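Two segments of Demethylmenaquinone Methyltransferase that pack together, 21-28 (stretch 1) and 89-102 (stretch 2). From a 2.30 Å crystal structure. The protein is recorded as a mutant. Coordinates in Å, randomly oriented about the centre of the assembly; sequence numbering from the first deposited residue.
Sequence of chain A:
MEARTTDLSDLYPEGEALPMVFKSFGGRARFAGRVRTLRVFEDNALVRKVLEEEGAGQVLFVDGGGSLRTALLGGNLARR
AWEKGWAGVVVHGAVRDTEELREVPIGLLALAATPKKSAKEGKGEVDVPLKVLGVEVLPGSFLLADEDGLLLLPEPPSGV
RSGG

Stretch 1, residues 21-28: VFKSFGGR
Stretch 2, residues 89-102: VVVHGAVRDTEELR

Residues 22-24 are extended, with a short strand at Lys23 and Ser24; the chain turns at Phe25, and Gly27 is again not extended. Stretch 2 opens within a strand that is already under way at Val89, passes through Gly93 (phi/psi 160/-152), a weakly bonded strand near Ala94 and Val95, and enters a helix at Thr98. Asp97 precedes this helix with phi/psi 69/39. The CA atoms of Phe22 and His92 lie 8.1 Å apart. Gly26 CA is 4.5 Å from Arg102 CA, so the backbones are much closer at the helical end. Both numberings rise between these pairs, so the chains advance in the same general direction.

No direct hydrogen bond joins the stretches. Shape does most of the work, and 451 Å² is buried in all. Two phenylalanines are the main bumps of stretch 1.

Phe22 (phi/psi -108/149, chi1 -67°, m; chi2 80°) points toward stretch 2. The edge of its ring meets the strand backbone: Phe22 CE2 is 3.4 Å from Val91 O and 4.0 Å from His92 CA. Phe22 CE2 also lies 4.2 Å from Val90 CG1. The flat ring is buried and reaches across the wide gap between the backbones here.

Phe25 (phi/psi -109/-20, chi1 -66°, m; chi2 -80°) has the largest covered area, 107 Å². Its CB leaves sideways, and the ring fills a hollow lined by Val95, Thr98 and Leu101. Val95 (chi1 -57°, m) sets CG2 over one face of the Phe25 ring, 4.0 Å from the ring centroid and 16° off the normal, a CH-pi contact. Thr98 (chi1 46°, p) brings CG2 to 3.3 Å from Phe25 CE1, while its OG1 is hydrogen-bonded elsewhere in the structure. Leu101 (chi1 -59°, m; chi2 -178°, t) places CD1 3.9 Å from Phe25 CB. Methyl groups suit this apolar pocket.

The Phe25 carbonyl turns to the helix. Phe25 O is 3.1 Å from Arg102 CA in a CA-H...O contact. Phe25 O is also 3.0 Å from Arg102 N, but the angle is poor for a hydrogen bond; that N bonds to Thr98 O at 3.1 Å. One water bridges the stretches, its O donating to Phe25 O at 2.7 Å and to Thr98 O at 2.5 Å.

Gly26 CA is 3.6 Å from Leu101 O, and Gly27 CA is 3.4 Å from Arg102 O. A CB on Gly27 would lie 3.2 Å from Arg102 O, a tight fit. Arg102 (chi1 -172°, t; chi2 78°, p; chi3 -176°, t; chi4 67°) brings NH1 to 3.7 Å from Gly26 O at the exposed margin.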

ATOM      1  N   VAL A  21       6.955   1.706  -4.450  1.00 26.50           N
ATOM      2  CA  VAL A  21       5.642   1.075  -4.507  1.00 24.44           C
ATOM      3  C   VAL A  21       5.783  -0.437  -4.282  1.00 28.82           C
ATOM      4  O   VAL A  21       4.887  -1.222  -4.589  1.00 18.22           O
ATOM      5  CB  VAL A  21       4.964   1.344  -5.865  1.00 31.52           C
ATOM      6  CG1 VAL A  21       4.765   2.839  -6.046  1.00 44.17           C
ATOM      7  CG2 VAL A  21       5.814   0.789  -7.003  1.00 27.90           C
ATOM      8  N   PHE A  22       6.937  -0.830  -3.753  1.00 22.50           N
ATOM      9  CA  PHE A  22       7.216  -2.223  -3.439  1.00 30.17           C
ATOM     10  C   PHE A  22       7.197  -2.375  -1.917  1.00 26.04           C
ATOM     11  O   PHE A  22       7.525  -1.444  -1.197  1.00 29.42           O
ATOM     12  CB  PHE A  22       8.599  -2.637  -3.951  1.00 23.72           C
ATOM     13  CG  PHE A  22       8.726  -2.649  -5.442  1.00 25.78           C
ATOM     14  CD1 PHE A  22       8.938  -1.470  -6.148  1.00 30.67           C
ATOM     15  CD2 PHE A  22       8.666  -3.853  -6.147  1.00 29.62           C
ATOM     16  CE1 PHE A  22       9.096  -1.486  -7.542  1.00 31.17           C
ATOM     17  CE2 PHE A  22       8.820  -3.881  -7.540  1.00 16.26           C
ATOM     18  CZ  PHE A  22       9.037  -2.696  -8.236  1.00 22.79           C
ATOM     19  N   LYS A  23       6.802  -3.535  -1.421  1.00 21.89           N
ATOM     20  CA  LYS A  23       6.812  -3.729   0.016  1.00 22.24           C
ATOM     21  C   LYS A  23       8.198  -4.262   0.345  1.00 20.89           C
ATOM     22  O   LYS A  23       8.811  -4.937  -0.472  1.00 19.39           O
ATOM     23  CB  LYS A  23       5.738  -4.729   0.438  1.00 21.83           C
ATOM     24  CG  LYS A  23       4.343  -4.342  -0.038  1.00 43.06           C
ATOM     25  CD  LYS A  23       3.240  -5.053   0.736  1.00 43.52           C
ATOM     26  CE  LYS A  23       1.868  -4.702   0.170  1.00 44.20           C
ATOM     27  NZ  LYS A  23       0.752  -5.090   1.086  1.00 32.28           N
ATOM     28  N   SER A  24       8.710  -3.926   1.520  1.00 15.19           N
ATOM     29  CA  SER A  24      10.018  -4.402   1.919  1.00 20.19           C
ATOM     30  C   SER A  24       9.807  -5.667   2.744  1.00 16.33           C
ATOM     31  O   SER A  24       9.200  -5.629   3.811  1.00 35.40           O
ATOM     32  CB  SER A  24      10.742  -3.331   2.742  1.00 24.65           C
ATOM     33  OG  SER A  24      12.134  -3.578   2.790  1.00 31.76           O
ATOM     34  N   PHE A  25      10.312  -6.790   2.247  1.00 23.08           N
ATOM     35  CA  PHE A  25      10.155  -8.065   2.935  1.00 22.50           C
ATOM     36  C   PHE A  25      11.459  -8.594   3.548  1.00 18.30           C
ATOM     37  O   PHE A  25      11.430  -9.450   4.433  1.00 21.33           O
ATOM     38  CB  PHE A  25       9.602  -9.121   1.961  1.00 18.43           C
ATOM     39  CG  PHE A  25       8.200  -8.852   1.476  1.00 22.45           C
ATOM     40  CD1 PHE A  25       7.102  -9.165   2.264  1.00 19.79           C
ATOM     41  CD2 PHE A  25       7.982  -8.325   0.206  1.00 26.81           C
ATOM     42  CE1 PHE A  25       5.804  -8.966   1.791  1.00 25.47           C
ATOM     43  CE2 PHE A  25       6.697  -8.121  -0.275  1.00 19.31           C
ATOM     44  CZ  PHE A  25       5.599  -8.442   0.518  1.00 15.21           C
ATOM     45  N   GLY A  26      12.597  -8.097   3.073  1.00 18.80           N
ATOM     46  CA  GLY A  26      13.881  -8.565   3.580  1.00 11.59           C
ATOM     47  C   GLY A  26      14.323  -7.918   4.878  1.00 11.29           C
ATOM     48  O   GLY A  26      13.667  -7.014   5.388  1.00 22.74           O
ATOM     49  N   GLY A  27      15.441  -8.388   5.420  1.00 21.74           N
ATOM     50  CA  GLY A  27      15.953  -7.828   6.660  1.00 21.50           C
ATOM     51  C   GLY A  27      16.697  -6.519   6.447  1.00 24.70           C
ATOM     52  O   GLY A  27      17.037  -5.837   7.411  1.00 27.60           O
ATOM     53  N   ARG A  28      16.963  -6.166   5.189  1.00 32.37           N
ATOM     54  CA  ARG A  28      17.662  -4.912   4.885  1.00 29.14           C
ATOM     55  C   ARG A  28      16.723  -3.949   4.172  1.00 28.39           C
ATOM     56  O   ARG A  28      16.183  -4.278   3.113  1.00 31.82           O
ATOM     57  CB  ARG A  28      18.877  -5.148   3.977  1.00 22.97           C
ATOM     58  CG  ARG A  28      19.916  -6.119   4.507  1.00 28.63           C
ATOM     59  CD  ARG A  28      20.679  -5.594   5.708  1.00 30.88           C
ATOM     60  NE  ARG A  28      21.686  -6.570   6.125  1.00 47.52           N
ATOM     61  CZ  ARG A  28      22.469  -6.447   7.192  1.00 43.74           C
ATOM     62  NH1 ARG A  28      22.381  -5.377   7.976  1.00 44.71           N
ATOM     63  NH2 ARG A  28      23.340  -7.405   7.483  1.00 46.22           N
ATOM     64  N   VAL A  89      17.332  -8.583  -3.826  1.00 24.13           N
ATOM     65  CA  VAL A  89      16.475  -9.062  -4.902  1.00 21.26           C
ATOM     66  C   VAL A  89      15.276  -8.123  -5.005  1.00 23.07           C
ATOM     67  O   VAL A  89      14.667  -7.760  -3.991  1.00 26.72           O
ATOM     68  CB  VAL A  89      15.931 -10.483  -4.605  1.00 21.82           C
ATOM     69  CG1 VAL A  89      15.290 -11.075  -5.868  1.00 12.33           C
ATOM     70  CG2 VAL A  89      17.050 -11.368  -4.072  1.00 19.69           C
ATOM     71  N   VAL A  90      14.958  -7.702  -6.222  1.00 20.55           N
ATOM     72  CA  VAL A  90      13.801  -6.842  -6.440  1.00 16.93           C
ATOM     73  C   VAL A  90      12.839  -7.619  -7.320  1.00 20.94           C
ATOM     74  O   VAL A  90      13.185  -8.012  -8.429  1.00 24.57           O
ATOM     75  CB  VAL A  90      14.167  -5.541  -7.143  1.00 16.92           C
ATOM     76  CG1 VAL A  90      12.907  -4.829  -7.576  1.00 20.23           C
ATOM     77  CG2 VAL A  90      14.968  -4.659  -6.203  1.00 11.48           C
ATOM     78  N   VAL A  91      11.633  -7.849  -6.824  1.00 22.97           N
ATOM     79  CA  VAL A  91      10.662  -8.613  -7.584  1.00 24.02           C
ATOM     80  C   VAL A  91       9.468  -7.809  -8.074  1.00 27.50           C
ATOM     81  O   VAL A  91       8.679  -7.297  -7.273  1.00 22.63           O
ATOM     82  CB  VAL A  91      10.131  -9.818  -6.755  1.00 25.16           C
ATOM     83  CG1 VAL A  91       9.156 -10.646  -7.578  1.00 21.34           C
ATOM     84  CG2 VAL A  91      11.288 -10.681  -6.292  1.00 20.51           C
ATOM     85  N   HIS A  92       9.351  -7.676  -9.391  1.00 19.36           N
ATOM     86  CA  HIS A  92       8.197  -6.999  -9.956  1.00 25.76           C
ATOM     87  C   HIS A  92       7.222  -8.156 -10.041  1.00 22.56           C
ATOM     88  O   HIS A  92       7.054  -8.766 -11.099  1.00 26.74           O
ATOM     89  CB  HIS A  92       8.466  -6.462 -11.360  1.00 18.86           C
ATOM     90  CG  HIS A  92       7.315  -5.690 -11.921  1.00 23.54           C
ATOM     91  ND1 HIS A  92       6.879  -5.834 -13.226  1.00 26.71           N
ATOM     92  CD2 HIS A  92       6.514  -4.752 -11.364  1.00 23.33           C
ATOM     93  CE1 HIS A  92       5.866  -5.018 -13.441  1.00 32.06           C
ATOM     94  NE2 HIS A  92       5.623  -4.346 -12.326  1.00 29.83           N
ATOM     95  N   GLY A  93       6.614  -8.466  -8.901  1.00 19.50           N
ATOM     96  CA  GLY A  93       5.695  -9.582  -8.794  1.00  7.85           C
ATOM     97  C   GLY A  93       5.574  -9.959  -7.330  1.00 23.42           C
ATOM     98  O   GLY A  93       5.791  -9.103  -6.457  1.00 15.39           O
ATOM     99  N   ALA A  94       5.270 -11.226  -7.043  1.00 16.16           N
ATOM    100  CA  ALA A  94       5.090 -11.636  -5.660  1.00 23.72           C
ATOM    101  C   ALA A  94       6.104 -12.625  -5.103  1.00 23.14           C
ATOM    102  O   ALA A  94       6.840 -13.273  -5.852  1.00 18.41           O
ATOM    103  CB  ALA A  94       3.672 -12.182  -5.471  1.00 21.19           C
ATOM    104  N   VAL A  95       6.116 -12.711  -3.773  1.00 15.02           N
ATOM    105  CA  VAL A  95       6.995 -13.599  -3.013  1.00 19.48           C
ATOM    106  C   VAL A  95       6.138 -14.295  -1.939  1.00 22.15           C
ATOM    107  O   VAL A  95       4.933 -14.051  -1.876  1.00 21.10           O
ATOM    108  CB  VAL A  95       8.135 -12.786  -2.310  1.00 21.33           C
ATOM    109  CG1 VAL A  95       8.944 -11.994  -3.347  1.00  6.60           C
ATOM    110  CG2 VAL A  95       7.552 -11.848  -1.258  1.00 14.87           C
ATOM    111  N   ARG A  96       6.736 -15.175  -1.129  1.00 14.87           N
ATOM    112  CA  ARG A  96       5.998 -15.831  -0.042  1.00 16.74           C
ATOM    113  C   ARG A  96       6.895 -16.176   1.161  1.00 21.89           C
ATOM    114  O   ARG A  96       8.112 -16.050   1.087  1.00 13.90           O
ATOM    115  CB  ARG A  96       5.246 -17.075  -0.546  1.00 16.84           C
ATOM    116  CG  ARG A  96       6.081 -18.287  -0.890  1.00 15.30           C
ATOM    117  CD  ARG A  96       5.180 -19.406  -1.357  1.00 18.54           C
ATOM    118  NE  ARG A  96       5.871 -20.693  -1.371  1.00 20.44           N
ATOM    119  CZ  ARG A  96       5.250 -21.865  -1.322  1.00 24.98           C
ATOM    120  NH1 ARG A  96       3.920 -21.912  -1.258  1.00 16.36           N
ATOM    121  NH2 ARG A  96       5.961 -22.985  -1.312  1.00 18.91           N
ATOM    122  N   ASP A  97       6.285 -16.612   2.263  1.00 27.49           N
ATOM    123  CA  ASP A  97       6.994 -16.934   3.515  1.00 20.82           C
ATOM    124  C   ASP A  97       7.515 -15.637   4.115  1.00 20.93           C
ATOM    125  O   ASP A  97       8.621 -15.580   4.644  1.00 26.85           O
ATOM    126  CB  ASP A  97       8.195 -17.868   3.306  1.00 19.17           C
ATOM    127  CG  ASP A  97       7.839 -19.142   2.563  1.00 18.39           C
ATOM    128  OD1 ASP A  97       6.671 -19.586   2.605  1.00 23.11           O
ATOM    129  OD2 ASP A  97       8.757 -19.710   1.943  1.00 25.59           O
ATOM    130  N   THR A  98       6.711 -14.592   4.027  1.00 19.62           N
ATOM    131  CA  THR A  98       7.097 -13.300   4.559  1.00 18.03           C
ATOM    132  C   THR A  98       7.775 -13.363   5.933  1.00 22.11           C
ATOM    133  O   THR A  98       8.759 -12.665   6.158  1.00 20.25           O
ATOM    134  CB  THR A  98       5.887 -12.355   4.619  1.00 14.62           C
ATOM    135  OG1 THR A  98       4.773 -13.046   5.182  1.00 38.87           O
ATOM    136  CG2 THR A  98       5.508 -11.896   3.231  1.00 27.48           C
ATOM    137  N   GLU A  99       7.268 -14.184   6.851  1.00 19.54           N
ATOM    138  CA  GLU A  99       7.900 -14.267   8.165  1.00 19.08           C
ATOM    139  C   GLU A  99       9.364 -14.706   8.027  1.00 21.02           C
ATOM    140  O   GLU A  99      10.236 -14.213   8.735  1.00 18.86           O
ATOM    141  CB  GLU A  99       7.164 -15.241   9.101  1.00 23.00           C
ATOM    142  CG  GLU A  99       7.635 -15.102  10.568  1.00 28.71           C
ATOM    143  CD  GLU A  99       7.106 -16.181  11.502  1.00 39.35           C
ATOM    144  OE1 GLU A  99       5.906 -16.533  11.413  1.00 37.00           O
ATOM    145  OE2 GLU A  99       7.897 -16.667  12.343  1.00 37.89           O
ATOM    146  N   GLU A 100       9.635 -15.631   7.113  1.00 19.11           N
ATOM    147  CA  GLU A 100      11.009 -16.084   6.900  1.00 24.67           C
ATOM    148  C   GLU A 100      11.874 -15.068   6.129  1.00 23.86           C
ATOM    149  O   GLU A 100      13.060 -14.910   6.420  1.00 23.55           O
ATOM    150  CB  GLU A 100      11.017 -17.432   6.168  1.00 21.29           C
ATOM    151  CG  GLU A 100      10.546 -18.612   7.012  1.00 21.71           C
ATOM    152  CD  GLU A 100      10.352 -19.869   6.176  1.00 35.03           C
ATOM    153  OE1 GLU A 100      11.209 -20.140   5.306  1.00 26.77           O
ATOM    154  OE2 GLU A 100       9.353 -20.588   6.391  1.00 38.05           O
ATOM    155  N   LEU A 101      11.284 -14.376   5.160  1.00 17.13           N
ATOM    156  CA  LEU A 101      12.037 -13.405   4.376  1.00 21.55           C
ATOM    157  C   LEU A 101      12.608 -12.298   5.261  1.00 27.40           C
ATOM    158  O   LEU A 101      13.756 -11.877   5.080  1.00 20.13           O
ATOM    159  CB  LEU A 101      11.145 -12.786   3.286  1.00 11.04           C
ATOM    160  CG  LEU A 101      10.513 -13.731   2.249  1.00 20.10           C
ATOM    161  CD1 LEU A 101       9.729 -12.905   1.246  1.00 19.82           C
ATOM    162  CD2 LEU A 101      11.581 -14.568   1.523  1.00  3.78           C
ATOM    163  N   ARG A 102      11.795 -11.850   6.220  1.00 22.83           N
ATOM    164  CA  ARG A 102      12.155 -10.774   7.144  1.00 21.66           C
ATOM    165  C   ARG A 102      13.421 -11.058   7.950  1.00 21.32           C
ATOM    166  O   ARG A 102      14.123 -10.140   8.363  1.00 16.64           O
ATOM    167  CB  ARG A 102      11.002 -10.522   8.117  1.00 21.28           C
ATOM    168  CG  ARG A 102      11.190  -9.311   9.004  1.00 29.01           C
ATOM    169  CD  ARG A 102      10.878  -8.024   8.238  1.00 37.83           C
ATOM    170  NE  ARG A 102      11.146  -6.831   9.034  1.00 39.21           N
ATOM    171  CZ  ARG A 102      12.360  -6.450   9.418  1.00 54.59           C
ATOM    172  NH1 ARG A 102      13.424  -7.170   9.073  1.00 51.11           N
ATOM    173  NH2 ARG A 102      12.514  -5.356  10.156  1.00 40.77           N
TER
HETATM  174  O   HOH W   1       8.951 -10.458   4.958  1.00 25.60           O